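PDB 1Z85: ribosomal RNA small subunit methyltransferase E from Thermotoga maritima, which probably methylates the N3 position of uridine 1498 in 16S ribosomal RNA of the assembled small subunit, using S-adenosylmethionine as methyl donor. Local coordinates for residues I93-W96 and E97-R100; V26-D29 and E30-H34; T99-L102 and I103-V107. All coordinates share one frame; numbering follows the deposited sequence.

How the contacts relate
From the N terminus, the chain reaches contact 2 first: residues 26-29 end a strand of the PUA-like domain and turn at once into helix 30-38. Three further strands of that domain follow before strand 87-92 of the parallel sheet of the methyltransferase domain. Contact 1 then closes the turn from that strand into helix 96-108, and contact 3 continues along the same helix. Contacts 1 and 3 overlap, sharing Thr99 and Arg100, and their centres are 9 Å apart. Contact 2 precedes both in series, its centre 26 Å from that of contact 1, yet both mark a strand-to-helix junction. Helix 128-142 lies beside all three, linking the two domains.

Contact 1 of 3, residues I93-W96 and E97-R100; sequences IGRW and ERTR
The carbonyl oxygen of Arg95 is gripped at the start of the helix. Thr99 N reaches Arg95 O at 3.0 Å in a nearly straight bond (170°) lying in the carbonyl plane, whereas the bond from Arg98 N is weak and bent to 126°. Thr99 OG1 sits 3.2 Å from the same Arg95 O, and a water joins this hydroxyl to Gly94 O, so threonine suits a buried place beside polar backbone. Arg95 is the N-cap of helix 96-108, which follows strand 87-92 in the parallel sheet of an alpha/beta knot (SPOUT) domain. Arg95 NH1 forms a salt bridge with Glu97 OE1 at 3.1 Å, near the guanidinium plane. Arg95 NE pairs with Glu189, which also forms a long, weak ion pair with Arg98, whose guanidinium meets Phe216 in a cation-pi contact. A water accepts from Arg98 NH1 and weakly from Arg95 NH2. One turn on, Arg100 lays CB over a face of the Trp96 indole, 4.1 Å from the centroid of its five-membered ring. Trp96 CG stands anti to the backbone N (chi1 177°), which carries the broad ring forward along the helix, to Arg100 CB and toward helix 128-142.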
loop_
_atom_site.group_PDB
_atom_site.type_symbol
_atom_site.label_atom_id
_atom_site.label_comp_id
_atom_site.label_asym_id
_atom_site.label_seq_id
_atom_site.Cartn_x
_atom_site.Cartn_y
_atom_site.Cartn_z
ATOM N N ILE B 93 11.423 14.516 -6.227
ATOM C CA ILE B 93 12.668 14.478 -5.490
ATOM C C ILE B 93 12.405 15.113 -4.125
ATOM O O ILE B 93 12.250 16.317 -4.014
ATOM C CB ILE B 93 13.795 15.202 -6.220
ATOM C CG1 ILE B 93 14.143 14.459 -7.514
ATOM C CG2 ILE B 93 15.007 15.288 -5.357
ATOM C CD1 ILE B 93 15.022 15.276 -8.490
ATOM N N GLY B 94 12.287 14.250 -3.105
ATOM C CA GLY B 94 11.905 14.661 -1.747
ATOM C C GLY B 94 12.590 13.785 -0.708
ATOM O O GLY B 94 13.652 13.230 -0.973
ATOM N N ARG B 95 12.035 13.719 0.488
ATOM C CA ARG B 95 12.630 12.950 1.552
ATOM C C ARG B 95 12.847 11.544 1.096
ATOM O O ARG B 95 11.953 10.933 0.439
ATOM C CB ARG B 95 11.741 12.981 2.801
ATOM C CG ARG B 95 11.814 14.328 3.476
ATOM C CD ARG B 95 11.141 14.338 4.826
ATOM N NE ARG B 95 9.719 14.004 4.730
ATOM C CZ ARG B 95 9.187 12.888 5.233
ATOM N NH1 ARG B 95 9.945 12.019 5.872
ATOM N NH2 ARG B 95 7.889 12.646 5.123
ATOM N N TRP B 96 14.004 10.998 1.442
ATOM C CA TRP B 96 14.412 9.720 0.862
ATOM C C TRP B 96 13.431 8.566 1.098
ATOM O O TRP B 96 13.207 7.721 0.249
ATOM C CB TRP B 96 15.825 9.356 1.316
ATOM C CG TRP B 96 16.226 8.032 0.796
ATOM C CD1 TRP B 96 16.436 6.895 1.530
ATOM C CD2 TRP B 96 16.407 7.678 -0.584
ATOM N NE1 TRP B 96 16.771 5.850 0.679
ATOM C CE2 TRP B 96 16.739 6.299 -0.622
ATOM C CE3 TRP B 96 16.346 8.401 -1.793
ATOM C CZ2 TRP B 96 16.999 5.618 -1.828
ATOM C CZ3 TRP B 96 16.579 7.724 -2.998
ATOM C CH2 TRP B 96 16.921 6.348 -3.003
ATOM N N GLU B 97 12.835 8.518 2.263
ATOM C CA GLU B 97 11.924 7.420 2.600
ATOM C C GLU B 97 10.676 7.424 1.669
ATOM O O GLU B 97 10.139 6.350 1.288
ATOM C CB GLU B 97 11.537 7.569 4.067
ATOM C CG GLU B 97 12.826 8.036 4.963
ATOM C CD GLU B 97 13.034 9.617 5.182
ATOM O OE1 GLU B 97 12.426 10.205 6.121
ATOM O OE2 GLU B 97 13.862 10.265 4.470
ATOM N N ARG B 98 10.217 8.626 1.278
ATOM C CA ARG B 98 9.098 8.738 0.333
ATOM C C ARG B 98 9.576 8.353 -1.053
ATOM O O ARG B 98 8.884 7.624 -1.737
ATOM C CB ARG B 98 8.554 10.154 0.292
ATOM C CG ARG B 98 7.713 10.478 1.490
ATOM C CD ARG B 98 7.467 11.974 1.646
ATOM N NE ARG B 98 6.412 12.463 0.770
ATOM C CZ ARG B 98 5.134 12.596 1.116
ATOM N NH1 ARG B 98 4.674 12.211 2.311
ATOM N NH2 ARG B 98 4.304 13.089 0.229
ATOM N N THR B 99 10.735 8.896 -1.470
ATOM C CA THR B 99 11.307 8.654 -2.809
ATOM C C THR B 99 11.620 7.193 -3.021
ATOM O O THR B 99 11.312 6.669 -4.031
ATOM C CB THR B 99 12.547 9.527 -3.042
ATOM O OG1 THR B 99 12.217 10.895 -2.784
ATOM C CG2 THR B 99 13.000 9.488 -4.473
ATOM N N ARG B 100 12.218 6.524 -2.049
ATOM C CA ARG B 100 12.561 5.129 -2.204
ATOM C C ARG B 100 11.295 4.299 -2.389
ATOM O O ARG B 100 11.234 3.433 -3.243
ATOM C CB ARG B 100 13.347 4.669 -0.967
ATOM C CG ARG B 100 13.789 3.208 -1.004
ATOM C CD ARG B 100 14.219 2.782 0.431
ATOM N NE ARG B 100 14.289 1.356 0.749
ATOM C CZ ARG B 100 15.101 0.431 0.208
ATOM N NH1 ARG B 100 15.917 0.713 -0.812
ATOM N NH2 ARG B 100 15.050 -0.831 0.676
HETATM O O HOH W 1 14.948 12.191 -3.208
HETATM O O HOH W 2 5.562 10.405 4.565
#

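Contact 2 of 3, residues V26-D29 and E30-H34; sequences VIFD and EREAH
Asp29 OD1 accepts the backbone N-H of Glu32 at 3.2 Å, met nearly along the C-O axis, with an N-H...O angle of 161°. The carboxylate can fold back over the first turn because CG lies between the backbone N and the carbonyl carbon (chi1 68°). Aspartate suits this N-cap: its short side chain reaches an amide that the helix itself leaves without a carbonyl, and its negative charge probably interacts well with the positive end of the helix dipole. Asp29 O, meanwhile, receives Ala33 N at 3.1 Å, starting the regular helical bonding. Asp29 OD2 forms a salt bridge with Arg136 of helix 128-142. An alanine in place of Asp29 would probably leave the Glu32 amide without its cap and Arg136 without one of its carboxylate partners.

The close-packed side lies beneath this turn. Phe28 CB touches Glu32 CB at 3.8 Å, and the phenyl ring, buried against strands 16-22, 46-50 and 69-78, suits the hydrophobic interior. The small Ala33 methyl is buried near Leu64. Glu32, though buried, has its charge met: OE2 pairs with Lys140 and Arg136, and OE1 accepts from Tyr18 N.

The solvent side is looser. Glu30 extends its chain away from the strand, while Arg31 keeps only CB near the cap, 3.6 Å from Asp29 OD1, and sends its guanidinium to Glu137. The whole is a classic aspartate N-cap, here at the passage from strand 25-28 to helix 30-38 in the PUA-like domain.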
loop_
_atom_site.group_PDB
_atom_site.type_symbol
_atom_site.label_atom_id
_atom_site.label_comp_id
_atom_site.label_asym_id
_atom_site.label_seq_id
_atom_site.Cartn_x
_atom_site.Cartn_y
_atom_site.Cartn_z
ATOM N N VAL B 26 28.536 -13.699 -17.299
ATOM C CA VAL B 26 27.884 -12.610 -16.615
ATOM C C VAL B 26 28.845 -12.204 -15.507
ATOM O O VAL B 26 29.344 -13.063 -14.780
ATOM C CB VAL B 26 26.494 -13.019 -16.075
ATOM C CG1 VAL B 26 25.844 -11.889 -15.357
ATOM C CG2 VAL B 26 25.584 -13.486 -17.225
ATOM N N ILE B 27 29.166 -10.912 -15.440
ATOM C CA ILE B 27 30.010 -10.392 -14.362
ATOM C C ILE B 27 29.174 -9.581 -13.405
ATOM O O ILE B 27 28.242 -8.902 -13.803
ATOM C CB ILE B 27 31.254 -9.559 -14.865
ATOM C CG1 ILE B 27 30.829 -8.283 -15.588
ATOM C CG2 ILE B 27 32.183 -10.419 -15.762
ATOM N N PHE B 28 29.534 -9.644 -12.132
ATOM C CA PHE B 28 28.739 -9.072 -11.059
ATOM C C PHE B 28 29.580 -8.135 -10.207
ATOM O O PHE B 28 30.750 -8.438 -9.927
ATOM C CB PHE B 28 28.209 -10.184 -10.163
ATOM C CG PHE B 28 27.463 -11.275 -10.898
ATOM C CD1 PHE B 28 28.147 -12.309 -11.511
ATOM C CD2 PHE B 28 26.077 -11.293 -10.913
ATOM C CE1 PHE B 28 27.460 -13.313 -12.145
ATOM C CE2 PHE B 28 25.374 -12.304 -11.556
ATOM C CZ PHE B 28 26.062 -13.315 -12.160
ATOM N N ASP B 29 28.982 -7.018 -9.787
ATOM C CA ASP B 29 29.667 -6.030 -8.955
ATOM C C ASP B 29 29.728 -6.426 -7.469
ATOM O O ASP B 29 29.304 -7.532 -7.082
ATOM C CB ASP B 29 29.057 -4.632 -9.159
ATOM C CG ASP B 29 27.633 -4.496 -8.611
ATOM O OD1 ASP B 29 27.077 -5.463 -8.050
ATOM O OD2 ASP B 29 27.073 -3.385 -8.733
ATOM N N GLU B 30 30.281 -5.539 -6.642
ATOM C CA GLU B 30 30.546 -5.885 -5.235
ATOM C C GLU B 30 29.269 -6.161 -4.481
ATOM O O GLU B 30 29.208 -7.051 -3.650
ATOM C CB GLU B 30 31.298 -4.774 -4.520
ATOM C CG GLU B 30 31.500 -5.057 -3.032
ATOM C CD GLU B 30 32.538 -4.172 -2.394
ATOM O OE1 GLU B 30 33.179 -3.352 -3.111
ATOM O OE2 GLU B 30 32.706 -4.300 -1.159
ATOM N N ARG B 31 28.251 -5.370 -4.787
ATOM C CA ARG B 31 26.955 -5.492 -4.167
ATOM C C ARG B 31 26.388 -6.883 -4.359
ATOM O O ARG B 31 25.928 -7.482 -3.399
ATOM C CB ARG B 31 26.029 -4.429 -4.744
ATOM C CG ARG B 31 24.563 -4.646 -4.460
ATOM C CD ARG B 31 23.778 -3.406 -4.816
ATOM N NE ARG B 31 24.109 -2.373 -3.864
ATOM C CZ ARG B 31 23.414 -2.088 -2.763
ATOM N NH1 ARG B 31 22.275 -2.721 -2.452
ATOM N NH2 ARG B 31 23.853 -1.112 -1.982
ATOM N N GLU B 32 26.445 -7.405 -5.583
ATOM C CA GLU B 32 25.915 -8.752 -5.860
ATOM C C GLU B 32 26.735 -9.836 -5.196
ATOM O O GLU B 32 26.163 -10.795 -4.680
ATOM C CB GLU B 32 25.843 -9.079 -7.361
ATOM C CG GLU B 32 24.841 -8.299 -8.164
ATOM C CD GLU B 32 23.412 -8.343 -7.600
ATOM O OE1 GLU B 32 22.738 -9.400 -7.721
ATOM O OE2 GLU B 32 22.977 -7.305 -7.047
ATOM N N ALA B 33 28.058 -9.714 -5.223
ATOM C CA ALA B 33 28.897 -10.732 -4.598
ATOM C C ALA B 33 28.597 -10.878 -3.105
ATOM O O ALA B 33 28.671 -11.987 -2.572
ATOM C CB ALA B 33 30.379 -10.444 -4.819
ATOM N N HIS B 34 28.294 -9.774 -2.426
ATOM C CA HIS B 34 27.905 -9.834 -1.020
ATOM C C HIS B 34 26.593 -10.584 -0.838
ATOM O O HIS B 34 26.432 -11.314 0.125
ATOM C CB HIS B 34 27.773 -8.432 -0.410
ATOM C CG HIS B 34 27.359 -8.440 1.035
ATOM N ND1 HIS B 34 26.098 -8.059 1.453
ATOM C CD2 HIS B 34 28.027 -8.812 2.153
ATOM C CE1 HIS B 34 26.015 -8.177 2.765
ATOM N NE2 HIS B 34 27.171 -8.630 3.214
#

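Contact 3 of 3, residues T99-L102 and I103-V107; sequences TRFL and IEKCV
Lys105 lays its aliphatic chain over one face of the Phe101 ring, CD standing 4.0 Å from the ring centroid and offset toward the rim. This CH-pi contact joins residues one turn apart (i to i+4), and CE1 of Phe101 is the ring atom nearest to Lys105 CD, at 3.6 Å. Phe101 CG lies anti to the backbone N (chi1 174°), carrying the ring alongside the next turn, and bends at chi2 and chi3 fold the lysine over it. Lysine suits the place because its methylenes cover the aromatic face while NZ continues to Glu108 in a salt bridge.

On another side of the helix, Glu104 stands over a face of the Arg100 guanidinium. The charges attract, but no N-H points at the carboxylate, and the position of OE2 is doubtful. Buried Ile103 sets CD1 4.0 Å from Thr99 CG2, a methyl-to-methyl contact: beta-branched isoleucine suits the buried side, and Thr99 turns its methyl to it.

Behind these side chains, successive i+4 backbone bonds fix the spacing: Ile103 N to Thr99 O is 3.1 Å, and Cys106 N to Leu102 O is 2.9 Å.

Helix 96-108 is the crossover of the beta-alpha-beta unit between strands 87-92 and 113-117. Leu102 and Cys106 pack on strand 87-92, Ile103 faces helix 128-142, Phe101 meets helix 216-230, and Lys105 also touches Thr218 of the second subunit.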
loop_
_atom_site.group_PDB
_atom_site.type_symbol
_atom_site.label_atom_id
_atom_site.label_comp_id
_atom_site.label_asym_id
_atom_site.label_seq_id
_atom_site.Cartn_x
_atom_site.Cartn_y
_atom_site.Cartn_z
ATOM N N THR B 99 10.735 8.896 -1.470
ATOM C CA THR B 99 11.307 8.654 -2.809
ATOM C C THR B 99 11.620 7.193 -3.021
ATOM O O THR B 99 11.312 6.669 -4.031
ATOM C CB THR B 99 12.547 9.527 -3.042
ATOM O OG1 THR B 99 12.217 10.895 -2.784
ATOM C CG2 THR B 99 13.000 9.488 -4.473
ATOM N N ARG B 100 12.218 6.524 -2.049
ATOM C CA ARG B 100 12.561 5.129 -2.204
ATOM C C ARG B 100 11.295 4.299 -2.389
ATOM O O ARG B 100 11.234 3.433 -3.243
ATOM C CB ARG B 100 13.347 4.669 -0.967
ATOM C CG ARG B 100 13.789 3.208 -1.004
ATOM C CD ARG B 100 14.219 2.782 0.431
ATOM N NE ARG B 100 14.289 1.356 0.749
ATOM C CZ ARG B 100 15.101 0.431 0.208
ATOM N NH1 ARG B 100 15.917 0.713 -0.812
ATOM N NH2 ARG B 100 15.050 -0.831 0.676
ATOM N N PHE B 101 10.284 4.583 -1.567
ATOM C CA PHE B 101 8.947 3.958 -1.640
ATOM C C PHE B 101 8.299 4.093 -3.008
ATOM O O PHE B 101 7.841 3.108 -3.584
ATOM C CB PHE B 101 8.001 4.531 -0.551
ATOM C CG PHE B 101 6.593 4.042 -0.671
ATOM C CD1 PHE B 101 6.238 2.792 -0.190
ATOM C CD2 PHE B 101 5.639 4.797 -1.321
ATOM C CE1 PHE B 101 4.920 2.310 -0.360
ATOM C CE2 PHE B 101 4.367 4.337 -1.509
ATOM C CZ PHE B 101 3.985 3.094 -1.044
ATOM N N LEU B 102 8.310 5.304 -3.561
ATOM C CA LEU B 102 7.670 5.528 -4.835
ATOM C C LEU B 102 8.372 4.797 -5.965
ATOM O O LEU B 102 7.722 4.193 -6.812
ATOM C CB LEU B 102 7.578 7.003 -5.172
ATOM C CG LEU B 102 6.641 7.854 -4.307
ATOM C CD1 LEU B 102 6.846 9.345 -4.646
ATOM C CD2 LEU B 102 5.203 7.435 -4.551
ATOM N N ILE B 103 9.700 4.882 -6.004
ATOM C CA ILE B 103 10.479 4.089 -6.926
ATOM C C ILE B 103 10.219 2.576 -6.824
ATOM O O ILE B 103 10.123 1.892 -7.835
ATOM C CB ILE B 103 11.971 4.265 -6.648
ATOM C CG1 ILE B 103 12.404 5.726 -6.841
ATOM C CG2 ILE B 103 12.795 3.385 -7.566
ATOM C CD1 ILE B 103 13.783 6.006 -6.226
ATOM N N GLU B 104 10.137 2.053 -5.612
ATOM C CA GLU B 104 9.905 0.602 -5.413
ATOM C C GLU B 104 8.571 0.172 -5.969
ATOM O O GLU B 104 8.423 -0.885 -6.612
ATOM C CB GLU B 104 10.026 0.243 -3.929
ATOM C CG GLU B 104 11.501 0.023 -3.471
ATOM C CD GLU B 104 11.747 -0.172 -1.937
ATOM O OE1 GLU B 104 10.795 -0.234 -1.106
ATOM O OE2 GLU B 104 12.956 -0.213 -1.587
ATOM N N LYS B 105 7.578 1.001 -5.711
ATOM C CA LYS B 105 6.209 0.805 -6.234
ATOM C C LYS B 105 6.121 0.920 -7.698
ATOM O O LYS B 105 5.378 0.182 -8.329
ATOM C CB LYS B 105 5.253 1.796 -5.578
ATOM C CG LYS B 105 4.655 1.293 -4.240
ATOM C CD LYS B 105 5.670 0.525 -3.408
ATOM C CE LYS B 105 5.085 -0.648 -2.715
ATOM N NZ LYS B 105 6.156 -1.575 -2.166
ATOM N N CYS B 106 6.864 1.842 -8.283
ATOM C CA CYS B 106 6.955 1.900 -9.748
ATOM C C CYS B 106 7.490 0.620 -10.400
ATOM O O CYS B 106 6.999 0.186 -11.441
ATOM C CB CYS B 106 7.857 3.049 -10.175
ATOM S SG CYS B 106 7.110 4.673 -10.064
ATOM N N VAL B 107 8.518 0.015 -9.820
ATOM C CA VAL B 107 8.989 -1.309 -10.304
ATOM C C VAL B 107 7.889 -2.314 -10.175
ATOM O O VAL B 107 7.562 -3.041 -11.104
ATOM C CB VAL B 107 10.216 -1.831 -9.480
ATOM C CG1 VAL B 107 10.678 -3.185 -9.948
ATOM C CG2 VAL B 107 11.366 -0.840 -9.521
#